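Local coordinates for protein histidine kinase (Caulobacter vibrioides, PDB 6TNE) that probably accepts and passes on a phosphoryl group through its receiver domain, as part of the hybrid histidine kinase CckA in bacterial phosphorelay signalling, at residues A[108-111]-A[112-116]. Sequence-based numbering, arbitrary orientation.
Sequences KTLA and ERVKQ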
ATOM      1  N   LYS A 108       2.860   8.882  12.758  1.00 24.16           N
ATOM      2  CA  LYS A 108       1.616   9.176  13.455  1.00 25.54           C
ATOM      3  C   LYS A 108       0.493   9.385  12.453  1.00 23.99           C
ATOM      4  O   LYS A 108      -0.603   8.832  12.603  1.00 25.16           O
ATOM      5  CB  LYS A 108       1.789  10.410  14.341  1.00 28.14           C
ATOM      6  CG  LYS A 108       0.474  10.807  15.058  1.00 36.63           C
ATOM      7  CD  LYS A 108       0.671  11.936  16.096  1.00 46.07           C
ATOM      8  CE  LYS A 108      -0.680  12.385  16.695  1.00 49.72           C
ATOM      9  NZ  LYS A 108      -0.563  13.170  17.977  1.00 43.57           N
ATOM     10  N   THR A 109       0.775  10.136  11.384  1.00 23.28           N
ATOM     11  CA  THR A 109      -0.242  10.396  10.381  1.00 25.17           C
ATOM     12  C   THR A 109      -0.529   9.140   9.578  1.00 20.18           C
ATOM     13  O   THR A 109      -1.697   8.830   9.304  1.00 20.97           O
ATOM     14  CB  THR A 109       0.205  11.528   9.462  1.00 25.82           C
ATOM     15  OG1 THR A 109       0.512  12.666  10.275  1.00 28.77           O
ATOM     16  CG2 THR A 109      -0.929  11.872   8.482  1.00 28.54           C
ATOM     17  N   LEU A 110       0.515   8.386   9.204  1.00 19.33           N
ATOM     18  CA  LEU A 110       0.281   7.142   8.469  1.00 17.40           C
ATOM     19  C   LEU A 110      -0.631   6.214   9.268  1.00 17.70           C
ATOM     20  O   LEU A 110      -1.607   5.649   8.736  1.00 17.60           O
ATOM     21  CB  LEU A 110       1.607   6.442   8.174  1.00 21.78           C
ATOM     22  CG  LEU A 110       1.515   5.073   7.478  1.00 21.88           C
ATOM     23  CD1 LEU A 110       0.946   5.241   6.087  1.00 24.98           C
ATOM     24  CD2 LEU A 110       2.887   4.400   7.486  1.00 24.11           C
ATOM     25  N   ALA A 111      -0.299   5.997  10.546  1.00 18.86           N
ATOM     26  CA  ALA A 111      -1.097   5.100  11.379  1.00 21.88           C
ATOM     27  C   ALA A 111      -2.536   5.592  11.520  1.00 20.04           C
ATOM     28  O   ALA A 111      -3.490   4.799  11.494  1.00 21.40           O
ATOM     29  CB  ALA A 111      -0.419   4.921  12.733  1.00 22.72           C
ATOM     30  N   GLU A 112      -2.717   6.898  11.688  1.00 22.62           N
ATOM     31  CA  GLU A 112      -4.060   7.461  11.769  1.00 25.70           C
ATOM     32  C   GLU A 112      -4.858   7.173  10.496  1.00 22.63           C
ATOM     33  O   GLU A 112      -6.029   6.795  10.567  1.00 23.05           O
ATOM     34  CB  GLU A 112      -3.909   8.956  11.965  1.00 28.57           C
ATOM     35  CG  GLU A 112      -5.135   9.781  12.010  1.00 37.03           C
ATOM     36  CD  GLU A 112      -4.803  11.194  12.490  1.00 46.53           C
ATOM     37  OE1 GLU A 112      -5.726  11.918  12.906  1.00 49.98           O
ATOM     38  OE2 GLU A 112      -3.613  11.578  12.450  1.00 51.14           O
ATOM     39  N   ARG A 113      -4.255   7.401   9.322  1.00 21.49           N
ATOM     40  CA  ARG A 113      -4.961   7.165   8.057  1.00 23.53           C
ATOM     41  C   ARG A 113      -5.239   5.688   7.821  1.00 20.49           C
ATOM     42  O   ARG A 113      -6.308   5.330   7.325  1.00 22.07           O
ATOM     43  CB  ARG A 113      -4.163   7.720   6.880  1.00 23.43           C
ATOM     44  CG  ARG A 113      -3.832   9.177   6.988  1.00 27.84           C
ATOM     45  CD  ARG A 113      -5.027  10.104   6.863  1.00 34.33           C
ATOM     46  NE  ARG A 113      -4.486  11.403   6.482  1.00 37.45           N
ATOM     47  CZ  ARG A 113      -4.135  11.697   5.234  1.00 36.63           C
ATOM     48  NH1 ARG A 113      -4.305  10.793   4.254  1.00 33.39           N
ATOM     49  NH2 ARG A 113      -3.602  12.881   4.958  1.00 39.70           N
ATOM     50  N   VAL A 114      -4.307   4.815   8.192  1.00 20.98           N
ATOM     51  CA  VAL A 114      -4.568   3.386   8.040  1.00 20.87           C
ATOM     52  C   VAL A 114      -5.768   3.003   8.894  1.00 20.90           C
ATOM     53  O   VAL A 114      -6.691   2.304   8.454  1.00 21.43           O
ATOM     54  CB  VAL A 114      -3.325   2.575   8.443  1.00 21.13           C
ATOM     55  CG1 VAL A 114      -3.657   1.113   8.608  1.00 21.54           C
ATOM     56  CG2 VAL A 114      -2.220   2.749   7.413  1.00 21.00           C
ATOM     57  N   LYS A 115      -5.758   3.460  10.147  1.00 23.30           N
ATOM     58  CA  LYS A 115      -6.868   3.157  11.044  1.00 25.37           C
ATOM     59  C   LYS A 115      -8.198   3.680  10.497  1.00 25.30           C
ATOM     60  O   LYS A 115      -9.221   2.977  10.524  1.00 26.88           O
ATOM     61  CB  LYS A 115      -6.574   3.802  12.396  1.00 27.45           C
ATOM     62  CG  LYS A 115      -7.513   3.359  13.508  1.00 36.89           C
ATOM     63  CD  LYS A 115      -6.938   3.706  14.886  1.00 45.94           C
ATOM     64  CE  LYS A 115      -7.504   4.995  15.412  1.00 52.07           C
ATOM     65  NZ  LYS A 115      -8.889   4.793  15.941  1.00 52.26           N
ATOM     66  N   GLN A 116      -8.208   4.915  10.003  1.00 25.35           N
ATOM     67  CA  GLN A 116      -9.433   5.488   9.453  1.00 28.30           C
ATOM     68  C   GLN A 116      -9.958   4.661   8.283  1.00 26.74           C
ATOM     69  O   GLN A 116     -11.148   4.332   8.227  1.00 29.55           O
ATOM     70  CB  GLN A 116      -9.135   6.923   9.023  1.00 31.87           C
ATOM     71  CG  GLN A 116     -10.322   7.812   8.929  1.00 38.74           C
ATOM     72  CD  GLN A 116     -10.965   7.710   7.591  1.00 49.00           C
ATOM     73  OE1 GLN A 116     -10.288   7.790   6.564  1.00 49.44           O
ATOM     74  NE2 GLN A 116     -12.285   7.509   7.577  1.00 49.52           N
TER
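The carbonyl oxygen O of T109 accepts a hydrogen bond from R113 N at 2.9 Å, and the CG of R113 packs against the same O at 3.2 Å. The N-H points at the oxygen with an angle of 165°. This is the i to i+4 bond of an alpha-helix, and three more follow the same rule: E112 N to K108 O, V114 N to L110 O, and K115 N to A111 O. The last of these acceptors is also approached by a side chain, K115 CB lying 3.4 Å from A111 O.

The same spacing brings two pairs of side chains together. With CG anti to its carbonyl carbon (chi1 -56°), R113 lays CG over T109 O, and a bend at chi2 carries the rest of the chain outward beside the T109 methyl; the two side chains run alongside each other in the same direction, and T109 CG2 reaches R113 NE at 4.1 Å, obliquely to the guanidinium. The hydroxyl of T109 instead hydrogen-bonds D106, just before the helix begins. One hundred degrees or so further round, L110 CD1 meets V114 CG2 at 4.2 Å, an apolar contact on the buried face. The branch CG2 of V114 also lies 3.2 Å from L110 O. On the outer side, K108 NZ and E112 OE2 stay 6.5 Å apart, so any attraction between these charges is probably modest.

Amphipathic in this way, helix 107-118 closes one flank of the CheY-like receiver fold, a parallel sheet with helices on both faces: L110 and V114 rest on M78 of strand 77-81, V114 also reaches L49 and I51 of strand 49-53, and T109, L110 and R113 lean on L101 of the outermost strand 98-102.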